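Local atomic coordinates of GCN5-related N-acetyltransferase:Aminotransferase, class-II (Rhodopseudomonas palustris, PDB entry 2FIW), a protein that binds acetyl coenzyme A and, as a member of the GNAT family, probably transfers its acetyl group to an amine of an acceptor substrate. Residues A123-A128 against A152-T157. Numbering follows the deposited sequence.
Sequences ASDNAA and ANTTMT. With ACO (acetyl coenzyme *a), chain C.
In this GNAT fold the end of strand 118-123 pairs antiparallel with strand 149-159, then enters a loop that borders the acetyl coenzyme A and leads into helix 128-132. A123 and T154 form a hydrogen-bonded pair: A123 N donates to T154 O (2.7 Å), and T154 N returns a bond to A123 O (2.9 Å). A water extends this pairing into the loop, giving protons to A123 O and to D125 OD1 and accepting one from T154 OG1. D125 suits this turn because its carboxylate takes the water and also forms a salt bridge with R141 on strand 137-146. On the face of A123 and T154, M156, a selenomethionine, runs extended beyond CG; its CE meets A123 CB at 3.5 Å and, tightly, A128 CB at 3.3 Å, methyls small enough for such close packing, and F131 touches it too. Past the strand end, chi1 of 50° sets N126 CG on the cofactor side. Asparagine suits the place because its amide can donate to a carbonyl: N126 ND2 gives ACO O5P a short, bent bond (2.6 Å, 131°). The S124 hydroxyl lies alongside, its proton within reach of both O5P and N126 OD1. An alanine in place of N126 would probably leave O5P without its amide donor and the pantetheine arm less firmly fixed. Strand pairing and bound water thus probably help to fix the start of a loop whose N126 amide holds the cofactor's carbonyl.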
loop_
_atom_site.group_PDB
_atom_site.type_symbol
_atom_site.label_atom_id
_atom_site.label_comp_id
_atom_site.label_asym_id
_atom_site.label_seq_id
_atom_site.Cartn_x
_atom_site.Cartn_y
_atom_site.Cartn_z
ATOM N N ALA A 123 0.928 -8.999 -2.771
ATOM C CA ALA A 123 2.105 -8.163 -2.558
ATOM C C ALA A 123 2.946 -8.074 -3.809
ATOM O O ALA A 123 3.216 -9.091 -4.434
ATOM C CB ALA A 123 2.944 -8.715 -1.401
ATOM N N SER A 124 3.357 -6.860 -4.167
ATOM C CA SER A 124 4.353 -6.645 -5.212
ATOM C C SER A 124 5.697 -7.250 -4.791
ATOM O O SER A 124 5.958 -7.411 -3.604
ATOM C CB SER A 124 4.505 -5.157 -5.498
ATOM O OG SER A 124 5.025 -4.470 -4.368
ATOM N N ASP A 125 6.534 -7.602 -5.767
ATOM C CA ASP A 125 7.763 -8.356 -5.509
ATOM C C ASP A 125 8.723 -7.613 -4.595
ATOM O O ASP A 125 9.460 -8.228 -3.836
ATOM C CB ASP A 125 8.466 -8.718 -6.826
ATOM C CG ASP A 125 7.700 -9.769 -7.654
ATOM O OD1 ASP A 125 6.598 -10.218 -7.240
ATOM O OD2 ASP A 125 8.214 -10.150 -8.730
ATOM N N ASN A 126 8.697 -6.287 -4.669
ATOM C CA ASN A 126 9.550 -5.426 -3.849
ATOM C C ASN A 126 9.067 -5.278 -2.396
ATOM O O ASN A 126 9.876 -5.002 -1.499
ATOM C CB ASN A 126 9.677 -4.054 -4.501
ATOM C CG ASN A 126 8.333 -3.466 -4.870
ATOM O OD1 ASN A 126 7.559 -4.072 -5.620
ATOM N ND2 ASN A 126 8.040 -2.283 -4.341
ATOM N N ALA A 127 7.760 -5.469 -2.177
ATOM C CA ALA A 127 7.160 -5.400 -0.854
ATOM C C ALA A 127 6.983 -6.795 -0.264
ATOM O O ALA A 127 6.573 -6.949 0.878
ATOM C CB ALA A 127 5.835 -4.686 -0.917
ATOM N N ALA A 128 7.299 -7.819 -1.039
ATOM C CA ALA A 128 7.173 -9.196 -0.563
ATOM C C ALA A 128 7.877 -9.460 0.793
ATOM O O ALA A 128 7.295 -10.063 1.695
ATOM C CB ALA A 128 7.678 -10.159 -1.636
ATOM N N ALA A 152 3.964 -9.507 -12.038
ATOM C CA ALA A 152 3.887 -10.572 -11.039
ATOM C C ALA A 152 3.576 -9.984 -9.662
ATOM O O ALA A 152 3.898 -8.822 -9.387
ATOM C CB ALA A 152 5.170 -11.360 -10.991
ATOM N N ASN A 153 2.914 -10.787 -8.828
ATOM C CA ASN A 153 2.816 -10.536 -7.398
ATOM C C ASN A 153 2.537 -11.834 -6.678
ATOM O O ASN A 153 2.447 -12.877 -7.308
ATOM C CB ASN A 153 1.798 -9.428 -7.034
ATOM C CG ASN A 153 0.370 -9.779 -7.397
ATOM O OD1 ASN A 153 -0.112 -10.879 -7.125
ATOM N ND2 ASN A 153 -0.320 -8.825 -8.000
ATOM N N THR A 154 2.439 -11.774 -5.358
ATOM C CA THR A 154 2.220 -12.955 -4.549
ATOM C C THR A 154 1.113 -12.669 -3.545
ATOM O O THR A 154 1.149 -11.658 -2.818
ATOM C CB THR A 154 3.509 -13.365 -3.792
ATOM O OG1 THR A 154 4.626 -13.275 -4.673
ATOM C CG2 THR A 154 3.428 -14.792 -3.277
ATOM N N THR A 155 0.134 -13.566 -3.516
ATOM C CA THR A 155 -0.889 -13.574 -2.481
ATOM C C THR A 155 -0.239 -14.105 -1.212
ATOM O O THR A 155 0.405 -15.140 -1.227
ATOM C CB THR A 155 -2.095 -14.447 -2.887
ATOM O OG1 THR A 155 -2.579 -14.011 -4.159
ATOM C CG2 THR A 155 -3.215 -14.349 -1.859
HETATM N N MSE A 156 -0.374 -13.344 -0.134
HETATM C CA MSE A 156 0.236 -13.658 1.150
HETATM C C MSE A 156 -0.824 -13.396 2.200
HETATM O O MSE A 156 -1.530 -12.391 2.130
HETATM C CB MSE A 156 1.454 -12.766 1.420
HETATM C CG MSE A 156 2.432 -12.659 0.261
HETATM SE SE MSE A 156 4.050 -11.762 0.736
HETATM C CE MSE A 156 4.796 -11.622 -0.951
ATOM N N THR A 157 -0.949 -14.305 3.159
ATOM C CA THR A 157 -2.006 -14.201 4.175
ATOM C C THR A 157 -1.436 -14.167 5.587
ATOM O O THR A 157 -0.383 -14.743 5.849
ATOM C CB THR A 157 -3.037 -15.355 4.062
ATOM O OG1 THR A 157 -2.363 -16.607 4.227
ATOM C CG2 THR A 157 -3.745 -15.341 2.704
HETATM N N1A ACO C . 16.843 1.587 10.433
HETATM C C2A ACO C . 16.899 0.489 9.653
HETATM N N3A ACO C . 15.784 -0.065 9.140
HETATM C C4A ACO C . 14.539 0.457 9.376
HETATM C C5A ACO C . 14.400 1.587 10.166
HETATM C C6A ACO C . 15.652 2.179 10.726
HETATM N N6A ACO C . 15.611 3.284 11.513
HETATM N N7A ACO C . 13.081 1.878 10.234
HETATM C C8A ACO C . 12.421 0.952 9.497
HETATM N N9A ACO C . 13.311 0.089 8.988
HETATM C C1B ACO C . 13.073 -1.088 8.109
HETATM C C2B ACO C . 12.134 -2.138 8.673
HETATM O O2B ACO C . 12.827 -3.028 9.551
HETATM C C3B ACO C . 11.668 -2.839 7.408
HETATM O O3B ACO C . 12.464 -3.992 7.126
HETATM P P3B ACO C . 11.903 -5.238 6.254
HETATM O O7A ACO C . 11.899 -4.804 4.792
HETATM O O8A ACO C . 10.509 -5.477 6.787
HETATM O O9A ACO C . 12.898 -6.332 6.575
HETATM C C4B ACO C . 11.824 -1.807 6.283
HETATM O O4B ACO C . 12.547 -0.703 6.831
HETATM C C5B ACO C . 10.483 -1.300 5.753
HETATM O O5B ACO C . 9.659 -0.962 6.879
HETATM P P1A ACO C . 8.838 0.417 6.985
HETATM O O1A ACO C . 9.803 1.573 7.149
HETATM O O2A ACO C . 7.770 0.147 8.021
HETATM O O3A ACO C . 8.139 0.459 5.528
HETATM P P2A ACO C . 8.251 1.685 4.518
HETATM O O4A ACO C . 9.656 1.715 3.980
HETATM O O5A ACO C . 7.688 2.894 5.208
HETATM O O6A ACO C . 7.235 1.271 3.326
HETATM C CBP ACO C . 6.563 -0.092 1.355
HETATM C CCP ACO C . 7.085 -0.056 2.802
HETATM C CDP ACO C . 6.611 -1.540 0.883
HETATM C CEP ACO C . 5.137 0.432 1.306
HETATM C CAP ACO C . 7.413 0.811 0.428
HETATM O OAP ACO C . 8.737 0.284 0.239
HETATM C C9P ACO C . 6.812 1.213 -0.915
HETATM O O9P ACO C . 6.055 2.301 -1.012
HETATM N N8P ACO C . 7.063 0.523 -1.950
HETATM C C7P ACO C . 6.653 0.731 -3.346
HETATM C C6P ACO C . 5.163 0.504 -3.603
HETATM C C5P ACO C . 4.821 -0.914 -3.257
HETATM O O5P ACO C . 5.549 -1.839 -3.595
HETATM N N4P ACO C . 3.708 -1.088 -2.562
HETATM C C3P ACO C . 3.199 -2.361 -2.093
HETATM C C2P ACO C . 2.381 -2.966 -3.223
HETATM S S1P ACO C . 1.408 -4.190 -2.430
HETATM C C ACO C . -0.116 -3.521 -2.334
HETATM O O ACO C . -0.264 -2.305 -2.373
HETATM C CH3 ACO C . -1.155 -4.335 -2.227
HETATM O O HOH W 1 5.461 -10.773 -4.828
#